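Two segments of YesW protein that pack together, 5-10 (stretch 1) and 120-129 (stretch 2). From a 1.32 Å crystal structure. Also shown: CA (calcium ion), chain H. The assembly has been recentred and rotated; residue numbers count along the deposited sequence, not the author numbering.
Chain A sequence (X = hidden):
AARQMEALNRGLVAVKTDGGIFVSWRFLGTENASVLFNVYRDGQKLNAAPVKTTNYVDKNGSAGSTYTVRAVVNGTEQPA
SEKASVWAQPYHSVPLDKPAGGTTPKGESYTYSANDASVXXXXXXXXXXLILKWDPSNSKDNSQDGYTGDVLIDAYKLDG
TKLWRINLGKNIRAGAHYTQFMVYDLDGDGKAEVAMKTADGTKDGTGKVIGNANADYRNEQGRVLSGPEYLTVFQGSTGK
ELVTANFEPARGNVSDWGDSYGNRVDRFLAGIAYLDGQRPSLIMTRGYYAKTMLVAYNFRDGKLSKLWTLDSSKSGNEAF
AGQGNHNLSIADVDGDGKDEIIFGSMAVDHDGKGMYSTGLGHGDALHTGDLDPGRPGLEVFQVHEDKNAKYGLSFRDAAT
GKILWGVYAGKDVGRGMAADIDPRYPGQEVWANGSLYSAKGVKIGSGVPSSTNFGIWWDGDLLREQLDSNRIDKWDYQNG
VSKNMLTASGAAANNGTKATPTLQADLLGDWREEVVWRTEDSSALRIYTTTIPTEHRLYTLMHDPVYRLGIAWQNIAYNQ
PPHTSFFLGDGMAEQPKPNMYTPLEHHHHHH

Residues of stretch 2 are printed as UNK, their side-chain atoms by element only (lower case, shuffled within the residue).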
ATOM      1  N   MET A   5       5.282  10.173 -12.678  1.00 12.00           N
ATOM      2  CA  MET A   5       5.785   9.160 -11.737  1.00 12.04           C
ATOM      3  C   MET A   5       7.093   9.666 -11.128  1.00 12.56           C
ATOM      4  O   MET A   5       7.612  10.704 -11.542  1.00 12.88           O
ATOM      5  CB  MET A   5       5.945   7.790 -12.414  1.00 12.50           C
ATOM      6  CG  MET A   5       4.624   7.236 -12.975  1.00 12.68           C
ATOM      7  SD  MET A   5       3.356   6.801 -11.739  1.00 14.78           S
ATOM      8  CE  MET A   5       3.814   5.103 -11.369  1.00 15.89           C
ATOM      9  N   GLU A   6       7.627   8.951 -10.145  1.00 11.69           N
ATOM     10  CA  GLU A   6       8.763   9.450  -9.373  1.00 12.24           C
ATOM     11  C   GLU A   6      10.077   9.293 -10.105  1.00 12.29           C
ATOM     12  O   GLU A   6      10.342   8.267 -10.717  1.00 12.47           O
ATOM     13  CB  GLU A   6       8.834   8.740  -8.020  1.00 12.03           C
ATOM     14  CG  GLU A   6       7.733   9.195  -7.064  1.00 11.37           C
ATOM     15  CD  GLU A   6       7.240   8.112  -6.112  1.00 10.83           C
ATOM     16  OE1 GLU A   6       7.280   6.914  -6.473  1.00 10.95           O
ATOM     17  OE2 GLU A   6       6.775   8.479  -5.010  1.00 11.29           O
ATOM     18  N   ALA A   7      10.908  10.326 -10.020  1.00 12.36           N
ATOM     19  CA  ALA A   7      12.304  10.205 -10.428  1.00 13.14           C
ATOM     20  C   ALA A   7      13.034   9.404  -9.360  1.00 13.53           C
ATOM     21  O   ALA A   7      13.223   9.875  -8.234  1.00 14.82           O
ATOM     22  CB  ALA A   7      12.931  11.586 -10.615  1.00 13.47           C
ATOM     23  N   LEU A   8      13.403   8.175  -9.701  1.00 13.29           N
ATOM     24  CA  LEU A   8      14.037   7.265  -8.759  1.00 12.96           C
ATOM     25  C   LEU A   8      15.506   7.101  -9.083  1.00 13.19           C
ATOM     26  O   LEU A   8      15.905   7.139 -10.256  1.00 13.45           O
ATOM     27  CB  LEU A   8      13.328   5.901  -8.761  1.00 13.18           C
ATOM     28  CG  LEU A   8      11.891   5.887  -8.211  1.00 12.63           C
ATOM     29  CD1 LEU A   8      11.281   4.497  -8.324  1.00 13.16           C
ATOM     30  CD2 LEU A   8      11.798   6.394  -6.766  1.00 12.69           C
ATOM     31  N   ASN A   9      16.317   6.930  -8.043  1.00 12.76           N
ATOM     32  CA  ASN A   9      17.723   6.611  -8.254  1.00 13.02           C
ATOM     33  C   ASN A   9      17.859   5.125  -8.609  1.00 12.74           C
ATOM     34  O   ASN A   9      16.857   4.444  -8.832  1.00 12.97           O
ATOM     35  CB  ASN A   9      18.602   7.082  -7.075  1.00 13.20           C
ATOM     36  CG  ASN A   9      18.473   6.212  -5.825  1.00 13.39           C
ATOM     37  OD1 ASN A   9      17.831   5.155  -5.831  1.00 12.68           O
ATOM     38  ND2 ASN A   9      19.114   6.655  -4.743  1.00 14.53           N
ATOM     39  N   ARG A  10      19.078   4.609  -8.669  1.00 12.43           N
ATOM     40  CA  ARG A  10      19.282   3.246  -9.140  1.00 12.74           C
ATOM     41  C   ARG A  10      18.737   2.195  -8.167  1.00 12.51           C
ATOM     42  O   ARG A  10      18.522   1.041  -8.548  1.00 12.36           O
ATOM     43  CB  ARG A  10      20.771   3.028  -9.438  1.00 13.02           C
ATOM     44  CG  ARG A  10      21.132   1.711 -10.120  1.00 13.84           C
ATOM     45  CD  ARG A  10      20.266   1.427 -11.341  1.00 15.56           C
ATOM     46  NE  ARG A  10      20.475   2.397 -12.413  1.00 15.44           N
ATOM     47  CZ  ARG A  10      19.757   2.459 -13.532  1.00 15.38           C
ATOM     48  NH1 ARG A  10      18.756   1.611 -13.740  1.00 14.70           N
ATOM     49  NH2 ARG A  10      20.045   3.370 -14.453  1.00 15.96           N
ATOM     50  N   UNK A 120       7.442   7.770   0.553  1.00 10.35           N
ATOM     51  CA  UNK A 120       7.493   8.872  -0.395  1.00 10.53           C
ATOM     52  C   UNK A 120       8.905   9.400  -0.365  1.00 10.73           C
ATOM     53  O   UNK A 120       9.620   9.200   0.618  1.00 11.00           O
ATOM     54  N   UNK A 121       9.317  10.021  -1.460  1.00 10.88           N
ATOM     55  CA  UNK A 121      10.614  10.663  -1.532  1.00 10.77           C
ATOM     56  C   UNK A 121      10.388  12.129  -1.187  1.00 11.11           C
ATOM     57  O   UNK A 121       9.942  12.905  -2.031  1.00 11.16           O
ATOM     58  c   UNK A 121      12.557  11.147  -3.078  1.00 11.40           C
ATOM     59  o   UNK A 121      12.976  11.326  -4.239  1.00 12.53           O
ATOM     60  o   UNK A 121      13.205  11.456  -2.058  1.00 11.21           O
ATOM     61  c   UNK A 121      11.202  10.498  -2.929  1.00 10.92           C
ATOM     62  N   UNK A 122      10.643  12.483   0.069  1.00 12.06           N
ATOM     63  CA  UNK A 122      10.291  13.816   0.555  1.00 12.74           C
ATOM     64  C   UNK A 122      11.294  14.901   0.167  1.00 13.27           C
ATOM     65  O   UNK A 122      10.963  16.092   0.215  1.00 13.32           O
ATOM     66  c   UNK A 122      10.039  13.848   2.075  1.00 12.82           C
ATOM     67  c   UNK A 122       8.987  12.800   2.463  1.00 12.99           C
ATOM     68  c   UNK A 122      11.338  13.659   2.858  1.00 13.55           C
ATOM     69  N   UNK A 123      12.502  14.498  -0.212  1.00 13.63           N
ATOM     70  CA  UNK A 123      13.555  15.461  -0.550  1.00 14.53           C
ATOM     71  C   UNK A 123      14.005  15.386  -2.008  1.00 15.08           C
ATOM     72  O   UNK A 123      14.834  16.188  -2.446  1.00 15.92           O
ATOM     73  o   UNK A 123      16.373  13.872   1.249  1.00 20.02           O
ATOM     74  c   UNK A 123      14.744  15.386   0.427  1.00 14.65           C
ATOM     75  c   UNK A 123      15.348  13.998   0.546  1.00 15.89           C
ATOM     76  o   UNK A 123      14.817  13.019  -0.023  1.00 14.06           O
ATOM     77  N   UNK A 124      13.454  14.436  -2.759  1.00 15.10           N
ATOM     78  CA  UNK A 124      13.631  14.401  -4.210  1.00 15.74           C
ATOM     79  C   UNK A 124      14.934  13.815  -4.726  1.00 15.91           C
ATOM     80  O   UNK A 124      15.325  14.093  -5.864  1.00 17.51           O
ATOM     81  N   UNK A 125      15.595  12.989  -3.919  1.00 15.19           N
ATOM     82  CA  UNK A 125      16.867  12.389  -4.339  1.00 14.78           C
ATOM     83  C   UNK A 125      16.702  11.003  -4.970  1.00 14.66           C
ATOM     84  O   UNK A 125      17.683  10.360  -5.349  1.00 15.06           O
ATOM     85  c   UNK A 125      17.857  12.330  -3.173  1.00 14.99           C
ATOM     86  o   UNK A 125      16.237  10.981  -2.015  1.00 13.82           O
ATOM     87  o   UNK A 125      18.298  10.962  -1.278  1.00 16.59           O
ATOM     88  c   UNK A 125      17.432  11.361  -2.082  1.00 15.00           C
ATOM     89  N   UNK A 126      15.461  10.539  -5.075  1.00 13.50           N
ATOM     90  CA  UNK A 126      15.203   9.246  -5.689  1.00 13.32           C
ATOM     91  C   UNK A 126      15.299   8.040  -4.768  1.00 12.60           C
ATOM     92  O   UNK A 126      15.215   6.902  -5.246  1.00 13.02           O
ATOM     93  N   UNK A 127      15.465   8.281  -3.463  1.00 12.68           N
ATOM     94  CA  UNK A 127      15.417   7.228  -2.442  1.00 12.65           C
ATOM     95  C   UNK A 127      14.225   7.489  -1.528  1.00 11.88           C
ATOM     96  O   UNK A 127      14.033   8.610  -1.058  1.00 11.73           O
ATOM     97  c   UNK A 127      16.695   6.213  -0.463  1.00 13.55           C
ATOM     98  o   UNK A 127      18.991   5.722  -0.073  1.00 18.41           O
ATOM     99  c   UNK A 127      16.714   7.201  -1.624  1.00 12.79           C
ATOM    100  c   UNK A 127      17.961   6.245   0.350  1.00 15.03           C
ATOM    101  n   UNK A 127      17.892   6.839   1.537  1.00 15.83           N
ATOM    102  N   UNK A 128      13.429   6.460  -1.268  1.00 11.14           N
ATOM    103  CA  UNK A 128      12.251   6.615  -0.423  1.00 10.99           C
ATOM    104  C   UNK A 128      12.573   6.849   1.042  1.00 10.67           C
ATOM    105  O   UNK A 128      13.508   6.257   1.588  1.00 10.70           O
ATOM    106  c   UNK A 128       9.740   6.195  -2.294  1.00 10.68           C
ATOM    107  c   UNK A 128      10.671   5.251  -1.867  1.00 10.59           C
ATOM    108  c   UNK A 128       9.118   6.084  -3.517  1.00 11.03           C
ATOM    109  c   UNK A 128      10.950   4.175  -2.699  1.00 10.39           C
ATOM    110  c   UNK A 128       9.420   5.004  -4.335  1.00  9.75           C
ATOM    111  c   UNK A 128      11.348   5.389  -0.529  1.00 10.78           C
ATOM    112  o   UNK A 128       8.798   4.883  -5.555  1.00 11.02           O
ATOM    113  c   UNK A 128      10.330   4.049  -3.924  1.00  9.75           C
ATOM    114  N   UNK A 129      11.765   7.708   1.658  1.00 10.42           N
ATOM    115  CA  UNK A 129      11.651   7.825   3.101  1.00 10.60           C
ATOM    116  C   UNK A 129      10.473   6.965   3.558  1.00 10.19           C
ATOM    117  O   UNK A 129       9.544   6.699   2.785  1.00 10.71           O
ATOM    118  c   UNK A 129      12.621  10.184   3.536  1.00 11.14           C
ATOM    119  o   UNK A 129      12.626  10.885   1.242  1.00 11.63           O
ATOM    120  c   UNK A 129      11.394   9.279   3.507  1.00 10.34           C
ATOM    121  c   UNK A 129      13.276  10.368   2.180  1.00 11.83           C
ATOM    122  o   UNK A 129      14.469  10.013   2.055  1.00 12.85           O
TER
HETATM  123 CA    CA H 634      14.653  10.732  -0.297  1.00 11.75          CA
HETATM  124  O   HOH W   1       7.612  10.663  -3.599  1.00 12.76           O
HETATM  125  O   HOH W   2      11.440  10.890  -6.365  1.00 18.33           O
HETATM  126  O   HOH W   3      19.306   4.610  -2.550  1.00 19.96           O
HETATM  127  O   HOH W   4      20.212   9.397  -5.021  1.00 25.34           O
HETATM  128  O   HOH W   5      16.771  10.031   0.547  1.00 18.77           O

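Position 120 has no side-chain atoms. Its backbone N and O pair with the backbone of position 129, and it barely meets stretch 1. It is glycine, G120.

Position 121 carries two carbons, the second bearing two oxygens. One oxygen lies on the calcium ion at 2.4 Å. The other lies 4.3 Å from A7 O; both are acceptors, so a donor is needed between them. A short acid fits, so this is aspartate, D121. Water 2 fills the gap: it donates to D121 OD2 at 2.7 Å and to A7 O at 2.8 Å.

Position 122 has three side-chain carbons, one carrying the other two. The fork starts at CB, and no oxygen is present to make one branch a hydroxyl. It is out of reach of stretch 1. It is valine, V122.

Position 123 again has two carbons, the second with two oxygens. One oxygen is 2.3 Å from the calcium, and nothing touches stretch 1. This is D123.

Position 124 has no side-chain atoms. Its phi is 80°, which favours glycine. It is G124, and its N makes a weak hydrogen bond to D121 OD1 at 3.1 Å.

Position 125 repeats the two-carbon, two-oxygen pattern. One oxygen binds calcium at 2.4 Å. The side chain stays off stretch 1, but backbone O lies 3.8 Å from N9 CB. This is D125. Water 4 donates to D125 O at 2.7 Å and accepts from N9 ND2 at 3.0 Å.

Position 126 has no side-chain atoms, and stretch 1 packs directly against its backbone. An ideal CB would sit 2.4 Å from N9 N, a clash, and would also jam against the preceding carbonyl. It is G126. Its CA approaches A7 O at 3.3 Å in a CA-H...O contact. N9 N donates to G126 O at 3.0 Å, nearly straight at 171°.

Position 127 has three carbons in a chain, the last with one oxygen and one nitrogen. That is an amide one carbon longer than asparagine, so glutamine, Q127. Its CB is 4.0 Å from N9 ND2. Water 3 accepts from N9 ND2 at 3.0 Å and donates to Q127 OE1 at 2.7 Å. Q127 O binds calcium at 2.3 Å.

Position 128 has one carbon, then a six-carbon ring bearing an oxygen. That oxygen is 2.7 Å from E6 OE1. This is tyrosine, Y128. Its OH donates to E6 OE1, which sits at the ring edge. L8 CD2 lies 3.7 Å from Y128 CZ.

Position 129 has three carbons, the third with two oxygens. Both oxygens bind calcium at 2.5 Å, and stretch 1 is out of reach. This is glutamate, E129.

The calcium ion draws the loop around itself through D121, D123, D125, Q127 O and E129. Stretch 1 does not bind the metal. It lies against the bare backbone of G126, where L8 and G126 have CA atoms 3.8 Å apart. N9 N and Y128 OH supply the direct hydrogen bonds, and four waters bridge the stretches: water 1 joins E6 OE2 to D121 N, and waters 2, 3 and 4 make the bridges already described.

Stretch 2, residues 120-129: GDVDGDGQYE
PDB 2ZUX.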